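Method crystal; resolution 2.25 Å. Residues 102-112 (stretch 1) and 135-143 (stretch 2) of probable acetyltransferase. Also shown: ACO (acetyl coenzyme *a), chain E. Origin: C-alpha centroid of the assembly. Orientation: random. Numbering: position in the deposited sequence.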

# COMPACT_ATOMS: atom_id res chain seq x y z
N LEU A 102 -23.69 -12.75 5.68
CA LEU A 102 -23.72 -11.81 4.57
C LEU A 102 -22.31 -11.36 4.03
O LEU A 102 -22.08 -11.22 2.79
N GLY A 103 -21.35 -11.19 4.92
CA GLY A 103 -19.99 -10.90 4.50
C GLY A 103 -19.42 -12.03 3.69
O GLY A 103 -18.73 -11.81 2.71
N ALA A 104 -19.68 -13.26 4.13
CA ALA A 104 -19.23 -14.46 3.40
C ALA A 104 -19.79 -14.47 2.02
O ALA A 104 -19.04 -14.68 1.08
N ARG A 105 -21.08 -14.11 1.86
CA ARG A 105 -21.69 -14.08 0.53
C ARG A 105 -21.16 -12.98 -0.35
O ARG A 105 -20.91 -13.19 -1.51
N LEU A 106 -21.07 -11.78 0.18
CA LEU A 106 -20.46 -10.66 -0.56
C LEU A 106 -19.01 -10.96 -0.99
O LEU A 106 -18.65 -10.67 -2.15
N MSE A 107 -18.19 -11.52 -0.09
CA MSE A 107 -16.84 -11.93 -0.44
C MSE A 107 -16.76 -12.95 -1.55
O MSE A 107 -16.02 -12.77 -2.46
N ARG A 108 -17.54 -14.05 -1.46
CA ARG A 108 -17.60 -15.04 -2.53
C ARG A 108 -17.90 -14.51 -3.91
O ARG A 108 -17.31 -14.98 -4.91
N ARG A 109 -18.90 -13.63 -3.99
CA ARG A 109 -19.25 -13.01 -5.26
C ARG A 109 -18.12 -12.12 -5.76
O ARG A 109 -17.84 -12.06 -6.98
N THR A 110 -17.53 -11.38 -4.84
CA THR A 110 -16.52 -10.37 -5.19
C THR A 110 -15.22 -11.07 -5.63
O THR A 110 -14.61 -10.65 -6.59
N LEU A 111 -14.81 -12.14 -4.95
CA LEU A 111 -13.65 -12.96 -5.35
C LEU A 111 -13.84 -13.70 -6.64
O LEU A 111 -12.89 -13.89 -7.46
N ASP A 112 -15.05 -14.24 -6.83
CA ASP A 112 -15.29 -14.86 -8.06
C ASP A 112 -15.19 -13.85 -9.24
O ASP A 112 -14.54 -14.14 -10.26
N ALA A 135 -11.82 -13.98 11.49
CA ALA A 135 -12.50 -15.28 11.39
C ALA A 135 -13.19 -15.46 10.08
O ALA A 135 -13.19 -16.57 9.54
N LEU A 136 -13.82 -14.39 9.57
CA LEU A 136 -14.43 -14.48 8.23
C LEU A 136 -13.36 -14.63 7.15
O LEU A 136 -13.49 -15.47 6.25
N TYR A 137 -12.31 -13.84 7.21
CA TYR A 137 -11.24 -14.02 6.21
C TYR A 137 -10.60 -15.41 6.24
O TYR A 137 -10.36 -15.98 5.21
N GLU A 138 -10.32 -15.94 7.44
CA GLU A 138 -9.85 -17.34 7.53
C GLU A 138 -10.82 -18.35 6.88
O GLU A 138 -10.41 -19.18 6.11
N LYS A 139 -12.12 -18.23 7.18
CA LYS A 139 -13.13 -19.12 6.69
C LYS A 139 -13.13 -19.07 5.18
O LYS A 139 -13.19 -20.08 4.55
N ILE A 140 -13.09 -17.87 4.59
CA ILE A 140 -13.13 -17.76 3.13
C ILE A 140 -11.87 -18.37 2.48
O ILE A 140 -11.94 -18.73 1.35
N GLY A 141 -10.72 -18.45 3.20
CA GLY A 141 -9.52 -19.08 2.69
C GLY A 141 -8.34 -18.08 2.50
O GLY A 141 -7.34 -18.42 1.89
N PHE A 142 -8.39 -16.87 3.11
CA PHE A 142 -7.21 -15.99 3.14
C PHE A 142 -6.14 -16.62 4.06
O PHE A 142 -6.48 -17.22 5.02
N ALA A 143 -4.88 -16.53 3.66
CA ALA A 143 -3.74 -16.93 4.43
C ALA A 143 -3.16 -15.70 5.15
O ALA A 143 -3.05 -14.57 4.57

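This is a small, apolar helix-helix contact, 405 Å² in all, with no hydrogen bond across it and acetyl coenzyme A bound by residues of both stretches. The axes cross at -48° and approach to 10.3 Å; the backbones come nearest at Ala104 and Leu136, whose CA atoms lie 6.8 Å apart.

Ile140 (chi1 m, chi2 m) points toward stretch 1 and fills a hole formed by Ala104, Met107, Arg108 and Leu111. Its CG2 lies 3.5 Å from Leu111 CD1, its CG1 3.6 Å from Met107 SE, and its CD1 3.6 Å from Arg108 NH1, over one face of the guanidinium. Met107, a selenomethionine with chi1 off-well at -144°, brings SE to 3.6 Å from Tyr137 CD1, at the ring edge, 87° off the normal. Its CE is modelled 2.9 Å from Leu136 CD2, too close to carry weight. Leu111 (m, t) also reaches Phe142, CD1 to CE1 4.2 Å.

The cofactor accepts hydrogen bonds from Gly103 N to O4A (2.9 Å), Ala104 N to O1A (3.1 Å), Lys139 NZ to O9A (3.1 Å) and Tyr137 OH to the acetyl O (3.2 Å). Gly103 leaves room here: an ideal CB would sit 2.1 Å from ACO O6A and 2.9 Å from Leu136 CD2.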

# COMPACT_ATOMS: atom_id res chain seq x y z
CB LEU A 102 -24.55 -10.58 4.97
CG LEU A 102 -24.64 -9.49 3.91
CD1 LEU A 102 -25.47 -10.07 2.63
CD2 LEU A 102 -25.35 -8.30 4.54
CB ALA A 104 -19.56 -15.71 4.18
CB ARG A 105 -23.25 -13.89 0.61
CG ARG A 105 -24.08 -14.98 1.31
CD ARG A 105 -25.48 -14.79 0.77
NE ARG A 105 -26.35 -14.16 1.64
CZ ARG A 105 -27.38 -13.38 1.29
NH1 ARG A 105 -27.63 -13.03 0.03
NH2 ARG A 105 -28.13 -12.93 2.27
CB LEU A 106 -20.43 -9.44 0.34
CG LEU A 106 -20.94 -8.01 0.13
CD1 LEU A 106 -22.02 -7.75 -0.89
CD2 LEU A 106 -21.33 -7.47 1.59
CB MSE A 107 -16.10 -12.52 0.75
CG MSE A 107 -14.59 -12.16 0.80
SE MSE A 107 -14.09 -12.12 2.79
CE MSE A 107 -15.82 -11.50 3.15
CB ARG A 108 -18.59 -16.17 -2.17
CG ARG A 108 -18.15 -16.82 -0.91
CD ARG A 108 -18.43 -18.25 -0.74
NE ARG A 108 -19.00 -18.45 0.57
CZ ARG A 108 -18.44 -19.02 1.63
NH1 ARG A 108 -17.14 -19.57 1.65
NH2 ARG A 108 -19.26 -19.07 2.69
CB ARG A 109 -20.52 -12.15 -5.13
CG ARG A 109 -21.85 -13.02 -5.00
CD ARG A 109 -22.11 -13.75 -6.39
NE ARG A 109 -22.45 -12.78 -7.45
CZ ARG A 109 -23.63 -12.14 -7.54
NH1 ARG A 109 -24.57 -12.31 -6.60
NH2 ARG A 109 -23.86 -11.30 -8.54
CB THR A 110 -16.29 -9.35 -4.04
OG1 THR A 110 -17.56 -8.75 -3.71
CG2 THR A 110 -15.23 -8.20 -4.42
CB LEU A 111 -13.30 -13.97 -4.23
CG LEU A 111 -12.72 -13.33 -2.92
CD1 LEU A 111 -12.64 -14.38 -1.85
CD2 LEU A 111 -11.27 -12.70 -3.14
CB ASP A 112 -16.60 -15.61 -8.05
CG ASP A 112 -16.42 -17.03 -8.70
OD1 ASP A 112 -15.71 -17.95 -8.10
OD2 ASP A 112 -16.93 -17.14 -9.82
CB ALA A 135 -13.55 -15.47 12.52
CB LEU A 136 -15.34 -13.27 7.90
CG LEU A 136 -15.83 -13.25 6.43
CD1 LEU A 136 -16.70 -14.45 6.19
CD2 LEU A 136 -16.56 -11.99 5.93
CB TYR A 137 -10.15 -12.95 6.37
CG TYR A 137 -10.66 -11.58 6.23
CD1 TYR A 137 -11.73 -11.29 5.36
CD2 TYR A 137 -10.13 -10.51 7.01
CE1 TYR A 137 -12.31 -9.97 5.28
CE2 TYR A 137 -10.62 -9.18 6.88
CZ TYR A 137 -11.70 -8.92 6.02
OH TYR A 137 -12.18 -7.62 5.90
CB GLU A 138 -9.57 -17.74 9.00
CG GLU A 138 -8.34 -16.91 9.49
CD GLU A 138 -8.05 -17.07 10.99
OE1 GLU A 138 -8.92 -17.57 11.71
OE2 GLU A 138 -6.97 -16.64 11.45
CB LYS A 139 -14.49 -18.68 7.22
CG LYS A 139 -15.59 -19.51 6.79
CD LYS A 139 -16.88 -18.77 6.65
CE LYS A 139 -17.24 -17.96 7.91
NZ LYS A 139 -18.68 -17.45 7.73
CB ILE A 140 -13.24 -16.27 2.72
CG1 ILE A 140 -14.59 -15.68 3.19
CG2 ILE A 140 -13.08 -16.10 1.20
CD1 ILE A 140 -15.85 -16.35 2.75
CB PHE A 142 -7.53 -14.59 3.61
CG PHE A 142 -8.17 -13.77 2.55
CD1 PHE A 142 -9.53 -13.94 2.23
CD2 PHE A 142 -7.43 -12.79 1.87
CE1 PHE A 142 -10.14 -13.15 1.26
CE2 PHE A 142 -8.04 -12.00 0.87
CZ PHE A 142 -9.39 -12.15 0.57
CB ALA A 143 -2.67 -17.57 3.47
N1A ACO E . -14.72 -13.58 17.25
C2A ACO E . -14.45 -14.66 16.52
N3A ACO E . -15.25 -15.03 15.50
C4A ACO E . -16.36 -14.32 15.21
C5A ACO E . -16.70 -13.13 15.93
C6A ACO E . -15.80 -12.77 17.02
N6A ACO E . -16.12 -11.60 17.72
N7A ACO E . -17.92 -12.65 15.45
C8A ACO E . -18.31 -13.42 14.44
N9A ACO E . -17.40 -14.43 14.33
C1B ACO E . -17.45 -15.45 13.32
C2B ACO E . -18.83 -16.02 13.01
O2B ACO E . -18.97 -17.18 13.86
C3B ACO E . -18.56 -16.33 11.53
O3B ACO E . -17.68 -17.45 11.45
P3B ACO E . -18.12 -19.03 11.38
O7A ACO E . -18.75 -19.51 12.68
O8A ACO E . -16.70 -19.59 11.22
O9A ACO E . -19.19 -19.08 10.34
C4B ACO E . -17.71 -15.18 10.99
O4B ACO E . -16.97 -14.75 12.14
C5B ACO E . -18.59 -13.99 10.51
O5B ACO E . -19.13 -14.34 9.24
P1A ACO E . -20.20 -13.52 8.49
O1A ACO E . -20.06 -14.00 7.09
O2A ACO E . -21.39 -13.76 9.40
O3A ACO E . -19.59 -12.02 8.65
P2A ACO E . -20.28 -10.62 8.52
O4A ACO E . -21.55 -10.53 7.75
O5A ACO E . -20.31 -10.12 9.94
O6A ACO E . -19.13 -9.81 7.66
CBP ACO E . -17.45 -8.17 8.34
CCP ACO E . -17.82 -9.66 8.24
CDP ACO E . -16.10 -8.09 9.13
CEP ACO E . -17.31 -7.54 6.96
CAP ACO E . -18.57 -7.30 9.03
OAP ACO E . -18.75 -7.85 10.31
C9P ACO E . -18.34 -5.82 9.23
O9P ACO E . -18.68 -5.03 8.36
N8P ACO E . -17.78 -5.40 10.38
C7P ACO E . -17.46 -3.96 10.52
C6P ACO E . -16.51 -3.43 9.47
C5P ACO E . -15.27 -4.24 9.16
O5P ACO E . -14.64 -4.85 10.01
N4P ACO E . -14.86 -4.20 7.88
C3P ACO E . -13.90 -5.17 7.38
C2P ACO E . -12.56 -4.92 8.02
S1P ACO E . -11.88 -3.38 7.44
C ACO E . -10.48 -4.27 7.64
O ACO E . -10.57 -5.47 7.60
CH3 ACO E . -9.21 -3.47 7.75